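Local coordinates for protein cytochrome P450 268A2 Cyp268A2 (Mycobacterium marinum, PDB 6BLD) that is a haem-containing member of the cytochrome P450 family, modelled here with the ligand (3E,5E)-6,10-dimethylundeca-3,5,9-trien-2-one in its pocket, at residues L96-S101 with Y211-A216; P107-K112 with D247-A252. One frame throughout, in Å; residues are numbered along the deposited sequence.

Contact 1. Residues L96-S101 with Y211-A216; sequences LEASQS and YLHQVA. With DXJ ((3E,5E)-6,10-dimethylundeca-3,5,9-trien-2-one), chain C.
H213 reaches from helix 201-225 to the turn that follows helix 93-97 and meets A98 there. One hydrogen bond carries the contact: NE2 of H213 donates to the backbone O of A98 at 2.8 Å, with an N-H...O angle of 164°. The oxygen lies in the plane of the imidazole, and the nitrogen comes in on a lone pair in the carbonyl plane. With CG anti to the carbonyl carbon (chi1 -78°), the H213 ring points its NE2 edge at the turn.

Packing adds a little: the CB methyl of A98 sits 3.5 Å from CE1 of H213.

A second polar group lies within 96-101. Q100, bent at chi2, folds its amide back so that NE2 donates to S99 OG at 3.1 Å, nearly in the amide plane, and S99 OG is also hydrogen-bonded to the O of L95. This turn lines the ligand pocket: S99 O comes to 3.3 Å from C09 of DXJ, and Q100 NE2 to 3.4 Å from C08.

Because A98 is held through its main-chain oxygen, the bond would help hold the backbone just ahead of the pocket residues S99 and Q100, and it requires a proton on NE2 of H213.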
loop_
_atom_site.group_PDB
_atom_site.type_symbol
_atom_site.label_atom_id
_atom_site.label_comp_id
_atom_site.label_asym_id
_atom_site.label_seq_id
_atom_site.Cartn_x
_atom_site.Cartn_y
_atom_site.Cartn_z
ATOM N N LEU A 96 5.574 12.386 -9.830
ATOM C CA LEU A 96 4.354 11.622 -10.067
ATOM C C LEU A 96 4.392 10.935 -11.427
ATOM O O LEU A 96 4.088 9.742 -11.541
ATOM C CB LEU A 96 3.133 12.536 -9.962
ATOM C CG LEU A 96 2.784 13.055 -8.565
ATOM C CD1 LEU A 96 1.606 14.017 -8.634
ATOM C CD2 LEU A 96 2.488 11.902 -7.617
ATOM N N GLU A 97 4.775 11.673 -12.473
ATOM C CA GLU A 97 4.789 11.111 -13.819
ATOM C C GLU A 97 5.753 9.937 -13.949
ATOM O O GLU A 97 5.577 9.103 -14.843
ATOM C CB GLU A 97 5.147 12.197 -14.836
ATOM C CG GLU A 97 4.072 13.263 -15.016
ATOM C CD GLU A 97 4.651 14.653 -15.213
ATOM O OE1 GLU A 97 5.863 14.764 -15.491
ATOM O OE2 GLU A 97 3.891 15.639 -15.091
ATOM N N ALA A 98 6.754 9.843 -13.077
ATOM C CA ALA A 98 7.749 8.783 -13.139
ATOM C C ALA A 98 7.438 7.615 -12.211
ATOM O O ALA A 98 8.263 6.704 -12.084
ATOM C CB ALA A 98 9.136 9.346 -12.819
ATOM N N SER A 99 6.262 7.607 -11.572
ATOM C CA SER A 99 5.961 6.588 -10.569
ATOM C C SER A 99 4.522 6.084 -10.570
ATOM O O SER A 99 4.299 4.944 -10.153
ATOM C CB SER A 99 6.287 7.120 -9.166
ATOM O OG SER A 99 5.475 8.236 -8.848
ATOM N N GLN A 100 3.539 6.870 -11.018
ATOM C CA GLN A 100 2.142 6.510 -10.786
ATOM C C GLN A 100 1.643 5.456 -11.769
ATOM O O GLN A 100 0.915 4.538 -11.373
ATOM C CB GLN A 100 1.263 7.760 -10.853
ATOM C CG GLN A 100 1.581 8.806 -9.790
ATOM C CD GLN A 100 1.474 8.264 -8.375
ATOM O OE1 GLN A 100 0.384 8.193 -7.806
ATOM N NE2 GLN A 100 2.609 7.880 -7.800
ATOM N N SER A 101 2.010 5.575 -13.040
ATOM C CA SER A 101 1.602 4.634 -14.105
ATOM C C SER A 101 0.069 4.622 -14.157
ATOM O O SER A 101 -0.562 5.678 -14.000
ATOM C CB SER A 101 2.249 3.286 -13.876
ATOM O OG SER A 101 1.909 2.376 -14.906
ATOM N N TYR A 211 17.220 5.412 -9.776
ATOM C CA TYR A 211 17.771 4.060 -9.774
ATOM C C TYR A 211 16.758 3.051 -10.300
ATOM O O TYR A 211 17.104 2.176 -11.103
ATOM C CB TYR A 211 18.228 3.670 -8.369
ATOM C CG TYR A 211 18.532 2.194 -8.243
ATOM C CD1 TYR A 211 19.693 1.659 -8.780
ATOM C CD2 TYR A 211 17.645 1.332 -7.607
ATOM C CE1 TYR A 211 19.974 0.310 -8.680
ATOM C CE2 TYR A 211 17.918 -0.021 -7.502
ATOM C CZ TYR A 211 19.084 -0.524 -8.040
ATOM O OH TYR A 211 19.363 -1.866 -7.940
ATOM N N LEU A 212 15.502 3.154 -9.856
ATOM C CA LEU A 212 14.473 2.237 -10.336
ATOM C C LEU A 212 14.265 2.366 -11.840
ATOM O O LEU A 212 13.995 1.367 -12.518
ATOM C CB LEU A 212 13.162 2.483 -9.589
ATOM C CG LEU A 212 13.167 2.101 -8.107
ATOM C CD1 LEU A 212 11.883 2.548 -7.426
ATOM C CD2 LEU A 212 13.375 0.603 -7.941
ATOM N N HIS A 213 14.392 3.580 -12.381
ATOM C CA HIS A 213 14.305 3.751 -13.828
ATOM C C HIS A 213 15.529 3.180 -14.535
ATOM O O HIS A 213 15.435 2.770 -15.696
ATOM C CB HIS A 213 14.126 5.230 -14.176
ATOM C CG HIS A 213 12.726 5.726 -13.981
ATOM N ND1 HIS A 213 12.047 6.439 -14.945
ATOM C CD2 HIS A 213 11.877 5.606 -12.934
ATOM C CE1 HIS A 213 10.839 6.738 -14.499
ATOM N NE2 HIS A 213 10.711 6.244 -13.281
ATOM N N GLN A 214 16.677 3.148 -13.856
ATOM C CA GLN A 214 17.858 2.511 -14.431
ATOM C C GLN A 214 17.665 1.005 -14.547
ATOM O O GLN A 214 17.986 0.408 -15.581
ATOM C CB GLN A 214 19.091 2.826 -13.584
ATOM C CG GLN A 214 19.700 4.185 -13.855
ATOM C CD GLN A 214 20.053 4.378 -15.315
ATOM O OE1 GLN A 214 20.795 3.589 -15.898
ATOM N NE2 GLN A 214 19.518 5.431 -15.914
ATOM N N VAL A 215 17.142 0.376 -13.492
ATOM C CA VAL A 215 16.862 -1.055 -13.536
ATOM C C VAL A 215 15.782 -1.352 -14.567
ATOM O O VAL A 215 15.831 -2.374 -15.262
ATOM C CB VAL A 215 16.466 -1.562 -12.136
ATOM C CG1 VAL A 215 16.213 -3.064 -12.161
ATOM C CG2 VAL A 215 17.542 -1.211 -11.116
ATOM N N ALA A 216 14.791 -0.464 -14.684
ATOM C CA ALA A 216 13.721 -0.670 -15.654
ATOM C C ALA A 216 14.246 -0.596 -17.083
ATOM O O ALA A 216 13.865 -1.410 -17.932
ATOM C CB ALA A 216 12.608 0.354 -15.436
HETATM C C10 DXJ C . 5.077 6.758 -5.399
HETATM C C13 DXJ C . 7.147 9.791 -4.311
HETATM C C01 DXJ C . -0.898 0.870 -3.669
HETATM C C02 DXJ C . 0.415 1.647 -3.655
HETATM C C03 DXJ C . 0.839 2.230 -4.758
HETATM C C04 DXJ C . 1.226 1.748 -2.364
HETATM C C05 DXJ C . 2.149 3.016 -4.772
HETATM C C06 DXJ C . 1.997 4.382 -5.437
HETATM C C07 DXJ C . 3.337 5.040 -5.765
HETATM C C08 DXJ C . 3.741 6.090 -5.079
HETATM C C09 DXJ C . 4.200 4.483 -6.893
HETATM C C11 DXJ C . 5.352 7.939 -4.882
HETATM C C12 DXJ C . 6.678 8.632 -5.187
HETATM O O14 DXJ C . 7.341 8.270 -6.101
#

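Contact 2. Residues P107-K112 with D247-A252; sequences PPRHTK and DADVAA. With HEM (protoporphyrin IX containing Fe), chain B.
R109 sets CG anti to its own N (chi1 -178°) and bends at chi2, which carries the guanidinium out from helix 109-117 toward D249; the aspartate, CG beside its own N, presents OD2 to it. In the cytochrome P450 fold these are the C helix and the long central helix, here 247-278, met in its first turns.

The two side chains cross at about a right angle. NH2 of R109 lies 3.6 Å from OD2 of D249, a long salt bridge and no hydrogen bond. OD2 sits at the edge of the guanidinium, near its plane, but the carboxylate plane is turned 61° from it, so the groups do not pair in the flat, two-pronged way. A single nitrogen faces a single oxygen, and the attraction is probably mainly electrostatic, and weak at this length. R109 also rests on L245, in the loop before helix 247-278, while K112, one turn further along helix 109-117, forms a salt bridge with D241.

The next residue, H110, serves the cofactor. The ring reaches a haem propionate, which it meets edge-on, and it also packs against the ring of H370. R114, R313 and H370 are further hydrogen-bond partners of the haem. The propionate bond is short and almost straight: NE2 of H110 donates to O1A of the haem at 2.6 Å, with an N-H...O angle of 176°.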
loop_
_atom_site.group_PDB
_atom_site.type_symbol
_atom_site.label_atom_id
_atom_site.label_comp_id
_atom_site.label_asym_id
_atom_site.label_seq_id
_atom_site.Cartn_x
_atom_site.Cartn_y
_atom_site.Cartn_z
ATOM N N PRO A 107 -10.062 5.037 -17.287
ATOM C CA PRO A 107 -10.348 4.416 -18.574
ATOM C C PRO A 107 -10.446 5.471 -19.656
ATOM O O PRO A 107 -10.825 6.627 -19.387
ATOM C CB PRO A 107 -11.696 3.719 -18.339
ATOM C CG PRO A 107 -11.734 3.466 -16.874
ATOM C CD PRO A 107 -11.028 4.631 -16.248
ATOM N N PRO A 108 -10.119 5.119 -20.909
ATOM C CA PRO A 108 -9.751 3.775 -21.368
ATOM C C PRO A 108 -8.273 3.410 -21.198
ATOM O O PRO A 108 -7.942 2.228 -21.283
ATOM C CB PRO A 108 -10.115 3.819 -22.850
ATOM C CG PRO A 108 -9.858 5.234 -23.240
ATOM C CD PRO A 108 -10.186 6.079 -22.027
ATOM N N ARG A 109 -7.404 4.397 -20.963
ATOM C CA ARG A 109 -5.972 4.109 -20.905
ATOM C C ARG A 109 -5.632 3.195 -19.733
ATOM O O ARG A 109 -4.757 2.328 -19.849
ATOM C CB ARG A 109 -5.169 5.408 -20.826
ATOM C CG ARG A 109 -3.660 5.192 -20.818
ATOM C CD ARG A 109 -2.928 6.265 -21.608
ATOM N NE ARG A 109 -1.512 5.946 -21.768
ATOM C CZ ARG A 109 -0.994 5.346 -22.836
ATOM N NH1 ARG A 109 -1.776 5.000 -23.851
ATOM N NH2 ARG A 109 0.307 5.092 -22.892
ATOM N N HIS A 110 -6.313 3.368 -18.597
ATOM C CA HIS A 110 -6.093 2.464 -17.471
ATOM C C HIS A 110 -6.458 1.032 -17.839
ATOM O O HIS A 110 -5.767 0.086 -17.443
ATOM C CB HIS A 110 -6.897 2.919 -16.254
ATOM C CG HIS A 110 -6.982 1.885 -15.173
ATOM N ND1 HIS A 110 -8.004 0.962 -15.104
ATOM C CD2 HIS A 110 -6.164 1.619 -14.128
ATOM C CE1 HIS A 110 -7.813 0.175 -14.060
ATOM N NE2 HIS A 110 -6.705 0.554 -13.450
ATOM N N THR A 111 -7.542 0.854 -18.599
ATOM C CA THR A 111 -7.935 -0.485 -19.022
ATOM C C THR A 111 -6.900 -1.092 -19.961
ATOM O O THR A 111 -6.620 -2.294 -19.892
ATOM C CB THR A 111 -9.309 -0.442 -19.693
ATOM O OG1 THR A 111 -10.120 0.556 -19.062
ATOM C CG2 THR A 111 -10.002 -1.794 -19.582
ATOM N N LYS A 112 -6.316 -0.272 -20.839
ATOM C CA LYS A 112 -5.298 -0.766 -21.763
ATOM C C LYS A 112 -4.070 -1.266 -21.014
ATOM O O LYS A 112 -3.589 -2.380 -21.254
ATOM C CB LYS A 112 -4.899 0.337 -22.743
ATOM C CG LYS A 112 -5.958 0.715 -23.761
ATOM C CD LYS A 112 -5.535 1.960 -24.527
ATOM C CE LYS A 112 -6.446 2.228 -25.711
ATOM N NZ LYS A 112 -6.206 3.578 -26.291
ATOM N N ASP A 247 9.574 4.264 -23.226
ATOM C CA ASP A 247 10.407 3.979 -22.062
ATOM C C ASP A 247 9.843 4.606 -20.795
ATOM O O ASP A 247 9.956 4.021 -19.712
ATOM C CB ASP A 247 11.835 4.471 -22.305
ATOM C CG ASP A 247 12.367 4.071 -23.666
ATOM O OD1 ASP A 247 13.007 4.915 -24.330
ATOM O OD2 ASP A 247 12.145 2.911 -24.075
ATOM N N ALA A 248 9.229 5.786 -20.910
ATOM C CA ALA A 248 8.664 6.442 -19.736
ATOM C C ALA A 248 7.509 5.637 -19.152
ATOM O O ALA A 248 7.401 5.497 -17.929
ATOM C CB ALA A 248 8.211 7.857 -20.095
ATOM N N ASP A 249 6.638 5.099 -20.010
ATOM C CA ASP A 249 5.523 4.292 -19.522
ATOM C C ASP A 249 6.015 3.005 -18.873
ATOM O O ASP A 249 5.501 2.593 -17.826
ATOM C CB ASP A 249 4.561 3.972 -20.667
ATOM C CG ASP A 249 4.041 5.215 -21.362
ATOM O OD1 ASP A 249 3.743 6.209 -20.668
ATOM O OD2 ASP A 249 3.930 5.197 -22.605
ATOM N N VAL A 250 7.008 2.356 -19.484
ATOM C CA VAL A 250 7.521 1.100 -18.949
ATOM C C VAL A 250 8.174 1.322 -17.590
ATOM O O VAL A 250 7.939 0.563 -16.641
ATOM C CB VAL A 250 8.496 0.463 -19.958
ATOM C CG1 VAL A 250 9.387 -0.556 -19.276
ATOM C CG2 VAL A 250 7.726 -0.175 -21.105
ATOM N N ALA A 251 8.989 2.372 -17.468
ATOM C CA ALA A 251 9.669 2.633 -16.203
ATOM C C ALA A 251 8.687 3.059 -15.121
ATOM O O ALA A 251 8.846 2.688 -13.952
ATOM C CB ALA A 251 10.749 3.697 -16.399
ATOM N N ALA A 252 7.666 3.837 -15.488
ATOM C CA ALA A 252 6.690 4.283 -14.500
ATOM C C ALA A 252 5.943 3.104 -13.889
ATOM O O ALA A 252 5.661 3.096 -12.685
ATOM C CB ALA A 252 5.711 5.272 -15.134
HETATM C CHA HEM B . -3.620 -0.942 -6.083
HETATM C CHB HEM B . 0.086 -3.956 -6.951
HETATM C CHC HEM B . -0.182 -5.601 -2.389
HETATM C CHD HEM B . -3.262 -1.978 -1.363
HETATM C C1A HEM B . -2.602 -1.617 -6.724
HETATM C C2A HEM B . -2.196 -1.451 -8.106
HETATM C C3A HEM B . -1.178 -2.281 -8.345
HETATM C C4A HEM B . -0.894 -3.006 -7.122
HETATM C CMA HEM B . -0.433 -2.442 -9.688
HETATM C CAA HEM B . -2.840 -0.488 -9.125
HETATM C CBA HEM B . -4.084 -1.156 -9.705
HETATM C CGA HEM B . -4.845 -0.179 -10.563
HETATM O O1A HEM B . -5.682 -0.630 -11.387
HETATM O O2A HEM B . -4.610 1.050 -10.429
HETATM C C1B HEM B . 0.296 -4.710 -5.818
HETATM C C2B HEM B . 1.178 -5.849 -5.714
HETATM C C3B HEM B . 1.118 -6.321 -4.470
HETATM C C4B HEM B . 0.187 -5.487 -3.717
HETATM C CMB HEM B . 2.044 -6.436 -6.850
HETATM C CAB HEM B . 1.942 -7.544 -4.005
HETATM C CBB HEM B . 1.806 -8.096 -2.800
HETATM C C1C HEM B . -1.048 -4.765 -1.709
HETATM C C2C HEM B . -1.452 -4.889 -0.320
HETATM C C3C HEM B . -2.297 -3.877 -0.044
HETATM C C4C HEM B . -2.464 -3.096 -1.248
HETATM C CMC HEM B . -0.940 -6.004 0.624
HETATM C CAC HEM B . -3.042 -3.522 1.264
HETATM C CBC HEM B . -3.112 -4.334 2.323
HETATM C C1D HEM B . -3.649 -1.386 -2.544
HETATM C C2D HEM B . -4.601 -0.305 -2.690
HETATM C C3D HEM B . -4.701 -0.013 -3.992
HETATM C C4D HEM B . -3.816 -0.905 -4.720
HETATM C CMD HEM B . -5.354 0.382 -1.530
HETATM C CAD HEM B . -5.605 1.073 -4.617
HETATM C CBD HEM B . -7.037 0.549 -4.693
HETATM C CGD HEM B . -7.965 1.599 -5.247
HETATM O O1D HEM B . -9.193 1.332 -5.320
HETATM O O2D HEM B . -7.484 2.702 -5.613
HETATM N NA HEM B . -1.783 -2.575 -6.154
HETATM N NB HEM B . -0.292 -4.517 -4.581
HETATM N NC HEM B . -1.688 -3.661 -2.241
HETATM N ND HEM B . -3.194 -1.727 -3.801
HETATM FE FE HEM B . -1.918 -3.273 -4.232
#

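In the fold
From the N terminus, the chain leaves helix 93-97 through the turn of contact 1 and soon enters helix 109-117, the first side of contact 2. It then runs through mostly helical structure to helix 201-225, where 211-216 closes the first loop, 110 residues after S101. After helix 231-237 comes helix 247-278, whose first turns close the second, 135 residues after K112. The segments alternate, so the two loops cross. Their centres are 12 Å apart and they touch: ND1 of H213 lies 3.4 Å from CB of A251, and CB of S101 is 3.6 Å from O of A252. Helix 247-278 thus joins both, beside the DXJ pocket and the haem.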